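Local coordinates for type III CBASS phage resistance system CD-NTase-associated protein Cap8 (Pseudomonas aeruginosa, PDB 6P8P) that is a bacterial HORMA domain protein that probably helps regulate a cGAS-like CD-NTase in CBASS immunity against bacteriophages, at residues Pro68-Tyr73 / Leu91-Leu96. The protein carries 2 engineered substitutions. Residues are numbered along the deposited sequence; the frame is centred on the assembly and turned at random.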
ATOM      1  N   PRO A  68     -11.719   9.270 -24.260  1.00 24.63           N
ATOM      2  CA  PRO A  68     -12.347   7.988 -23.910  1.00 23.21           C
ATOM      3  C   PRO A  68     -12.050   7.551 -22.485  1.00 19.73           C
ATOM      4  O   PRO A  68     -11.002   7.847 -21.932  1.00 22.82           O
ATOM      5  CB  PRO A  68     -11.737   7.002 -24.914  1.00 27.18           C
ATOM      6  CG  PRO A  68     -11.229   7.859 -26.047  1.00 24.31           C
ATOM      7  CD  PRO A  68     -10.813   9.149 -25.426  1.00 26.00           C
ATOM      8  N   ARG A  69     -12.993   6.818 -21.911  1.00 23.81           N
ATOM      9  CA  ARG A  69     -12.800   6.145 -20.634  1.00 22.06           C
ATOM     10  C   ARG A  69     -12.093   4.825 -20.863  1.00 25.87           C
ATOM     11  O   ARG A  69     -12.324   4.163 -21.880  1.00 22.71           O
ATOM     12  CB  ARG A  69     -14.164   5.920 -19.982  1.00 25.10           C
ATOM     13  CG  ARG A  69     -14.197   4.984 -18.828  1.00 37.52           C
ATOM     14  CD  ARG A  69     -15.607   4.927 -18.229  1.00 45.68           C
ATOM     15  NE  ARG A  69     -16.082   6.257 -17.881  1.00 42.85           N
ATOM     16  CZ  ARG A  69     -17.092   6.500 -17.052  1.00 65.73           C
ATOM     17  NH1 ARG A  69     -17.737   5.492 -16.480  1.00 71.52           N
ATOM     18  NH2 ARG A  69     -17.453   7.753 -16.794  1.00 66.49           N
ATOM     19  N   THR A  70     -11.193   4.467 -19.941  1.00 19.69           N
ATOM     20  CA  THR A  70     -10.432   3.226 -20.038  1.00 18.37           C
ATOM     21  C   THR A  70     -10.765   2.375 -18.825  1.00 19.24           C
ATOM     22  O   THR A  70     -10.587   2.826 -17.684  1.00 20.84           O
ATOM     23  CB  THR A  70      -8.923   3.485 -20.088  1.00 22.00           C
ATOM     24  OG1 THR A  70      -8.626   4.398 -21.134  1.00 28.50           O
ATOM     25  CG2 THR A  70      -8.149   2.182 -20.307  1.00 20.68           C
ATOM     26  N   ARG A  71     -11.193   1.141 -19.067  1.00 15.99           N
ATOM     27  CA  ARG A  71     -11.424   0.153 -18.022  1.00 19.62           C
ATOM     28  C   ARG A  71     -10.285  -0.857 -18.040  1.00 22.63           C
ATOM     29  O   ARG A  71     -10.013  -1.465 -19.086  1.00 21.71           O
ATOM     30  CB  ARG A  71     -12.762  -0.562 -18.254  1.00 21.39           C
ATOM     31  CG  ARG A  71     -13.962   0.298 -17.989  1.00 21.35           C
ATOM     32  CD  ARG A  71     -15.275  -0.412 -18.378  1.00 26.85           C
ATOM     33  NE  ARG A  71     -16.427   0.395 -18.000  1.00 50.37           N
ATOM     34  CZ  ARG A  71     -17.683   0.098 -18.312  1.00 78.96           C
ATOM     35  NH1 ARG A  71     -17.951  -0.994 -19.013  1.00 81.89           N
ATOM     36  NH2 ARG A  71     -18.667   0.897 -17.929  1.00 70.59           N
ATOM     37  N   ILE A  72      -9.618  -1.053 -16.896  1.00 17.61           N
ATOM     38  CA  ILE A  72      -8.485  -1.972 -16.857  1.00 17.12           C
ATOM     39  C   ILE A  72      -8.776  -3.079 -15.867  1.00 17.97           C
ATOM     40  O   ILE A  72      -8.948  -2.819 -14.674  1.00 17.03           O
ATOM     41  CB  ILE A  72      -7.169  -1.263 -16.496  1.00 18.70           C
ATOM     42  CG1 ILE A  72      -6.932  -0.090 -17.431  1.00 19.97           C
ATOM     43  CG2 ILE A  72      -6.022  -2.252 -16.558  1.00 20.74           C
ATOM     44  CD1 ILE A  72      -5.895   0.879 -17.000  1.00 28.20           C
ATOM     45  N   TYR A  73      -8.795  -4.307 -16.358  1.00 17.49           N
ATOM     46  CA  TYR A  73      -8.924  -5.497 -15.546  1.00 17.27           C
ATOM     47  C   TYR A  73      -7.570  -6.173 -15.395  1.00 17.53           C
ATOM     48  O   TYR A  73      -6.654  -5.968 -16.183  1.00 21.16           O
ATOM     49  CB  TYR A  73      -9.893  -6.488 -16.167  1.00 18.74           C
ATOM     50  CG  TYR A  73     -11.331  -6.023 -16.170  1.00 19.07           C
ATOM     51  CD1 TYR A  73     -11.846  -5.298 -17.233  1.00 21.70           C
ATOM     52  CD2 TYR A  73     -12.169  -6.310 -15.098  1.00 17.65           C
ATOM     53  CE1 TYR A  73     -13.186  -4.881 -17.229  1.00 21.68           C
ATOM     54  CE2 TYR A  73     -13.485  -5.917 -15.087  1.00 23.18           C
ATOM     55  CZ  TYR A  73     -13.984  -5.191 -16.144  1.00 26.90           C
ATOM     56  OH  TYR A  73     -15.309  -4.813 -16.112  1.00 36.14           O
ATOM     57  N   LEU A  91      -2.883   2.235 -26.083  1.00 18.22           N
ATOM     58  CA  LEU A  91      -4.124   2.970 -26.256  1.00 20.18           C
ATOM     59  C   LEU A  91      -3.954   4.005 -27.360  1.00 23.61           C
ATOM     60  O   LEU A  91      -2.921   4.681 -27.435  1.00 26.06           O
ATOM     61  CB  LEU A  91      -4.513   3.661 -24.937  1.00 19.49           C
ATOM     62  CG  LEU A  91      -4.970   2.692 -23.846  1.00 19.08           C
ATOM     63  CD1 LEU A  91      -5.010   3.417 -22.500  1.00 17.96           C
ATOM     64  CD2 LEU A  91      -6.321   2.086 -24.121  1.00 23.80           C
ATOM     65  N   GLY A  92      -4.986   4.136 -28.200  1.00 27.32           N
ATOM     66  CA  GLY A  92      -4.930   5.045 -29.331  1.00 24.63           C
ATOM     67  C   GLY A  92      -5.416   6.453 -29.032  1.00 32.51           C
ATOM     68  O   GLY A  92      -6.086   7.065 -29.871  1.00 35.34           O
ATOM     69  N   PHE A  93      -5.073   6.974 -27.849  1.00 22.42           N
ATOM     70  CA  PHE A  93      -5.438   8.309 -27.390  1.00 24.27           C
ATOM     71  C   PHE A  93      -4.615   8.594 -26.137  1.00 31.24           C
ATOM     72  O   PHE A  93      -3.993   7.691 -25.569  1.00 25.69           O
ATOM     73  CB  PHE A  93      -6.933   8.417 -27.087  1.00 24.10           C
ATOM     74  CG  PHE A  93      -7.431   7.398 -26.098  1.00 21.36           C
ATOM     75  CD1 PHE A  93      -7.826   6.145 -26.506  1.00 22.97           C
ATOM     76  CD2 PHE A  93      -7.494   7.707 -24.737  1.00 25.82           C
ATOM     77  CE1 PHE A  93      -8.267   5.195 -25.595  1.00 29.58           C
ATOM     78  CE2 PHE A  93      -7.939   6.764 -23.826  1.00 22.67           C
ATOM     79  CZ  PHE A  93      -8.327   5.509 -24.249  1.00 23.54           C
ATOM     80  N   GLU A  94      -4.613   9.868 -25.711  1.00 27.63           N
ATOM     81  CA  GLU A  94      -3.931  10.278 -24.479  1.00 26.42           C
ATOM     82  C   GLU A  94      -4.838   9.975 -23.285  1.00 23.33           C
ATOM     83  O   GLU A  94      -5.819  10.694 -23.056  1.00 22.57           O
ATOM     84  CB  GLU A  94      -3.569  11.766 -24.522  1.00 26.65           C
ATOM     85  CG  GLU A  94      -2.896  12.275 -23.237  1.00 36.79           C
ATOM     86  CD  GLU A  94      -2.537  13.759 -23.277  1.00 46.38           C
ATOM     87  OE1 GLU A  94      -2.614  14.368 -24.364  1.00 40.50           O
ATOM     88  OE2 GLU A  94      -2.152  14.315 -22.225  1.00 45.81           O
ATOM     89  N   PRO A  95      -4.567   8.920 -22.509  1.00 21.20           N
ATOM     90  CA  PRO A  95      -5.604   8.382 -21.622  1.00 20.30           C
ATOM     91  C   PRO A  95      -5.870   9.227 -20.373  1.00 22.51           C
ATOM     92  O   PRO A  95      -6.884   9.005 -19.699  1.00 23.15           O
ATOM     93  CB  PRO A  95      -5.050   7.002 -21.246  1.00 18.22           C
ATOM     94  CG  PRO A  95      -3.973   6.698 -22.218  1.00 26.06           C
ATOM     95  CD  PRO A  95      -3.391   8.027 -22.587  1.00 26.62           C
ATOM     96  N   LEU A  96      -4.992  10.160 -20.024  1.00 19.77           N
ATOM     97  CA  LEU A  96      -5.231  11.056 -18.896  1.00 21.77           C
ATOM     98  C   LEU A  96      -5.285  12.521 -19.338  1.00 21.27           C
ATOM     99  O   LEU A  96      -4.979  13.430 -18.574  1.00 23.91           O
ATOM    100  CB  LEU A  96      -4.173  10.855 -17.819  1.00 27.08           C
ATOM    101  CG  LEU A  96      -4.103   9.446 -17.209  1.00 20.33           C
ATOM    102  CD1 LEU A  96      -3.014   9.385 -16.149  1.00 25.99           C
ATOM    103  CD2 LEU A  96      -5.420   8.997 -16.623  1.00 23.01           C
TER
HETATM  104  O   HOH W   1      -8.876   7.007 -20.328  1.00 21.45           O
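The ring of P68 lies over one face of the F93 ring. Its three side-chain carbons spread across the phenyl. CB of P68 sits 3.8 Å from CZ of F93. CG of P68 is above the ring centre, 3.7 Å from the centroid of the F93 ring and 8° off the ring normal, a CH-pi contact. CD of P68 then reaches CD2 of F93, also at 3.7 Å. The two side chains point in opposing senses as they overlap. A chi1 of 55° places CG of F93 between its own backbone N and carbonyl carbon, and in this setting the ring lies under P68. The opposite face of the ring meets CB of L91, a neighbour in its own loop, offset toward the rim. The phenyl is thus held between P68 and L91.

T70 comes in at the ring edge. OG1 of T70 lies near the ring plane, 3.3 Å from CZ of F93, while CG2 of T70 meets CD1 of L91 tip to tip at 4.0 Å. A water bridges the two segments. It lies 2.8 Å from O of P68 and 2.9 Å from O of P95, within hydrogen-bonding reach of both. It is also hydrogen-bonded to OG1 of T70, so this buried hydroxyl has a polar partner beside the aromatic edge.

L91 also touches V5 and R7 of strand 4-10 and L27 of helix 17-29. The contact packs the loop between helix 77-82 and strand 101-106 against the start of strand 69-75, which pairs with strands 4-10 and 61-64 in the mixed beta-sheet of this HORMA domain.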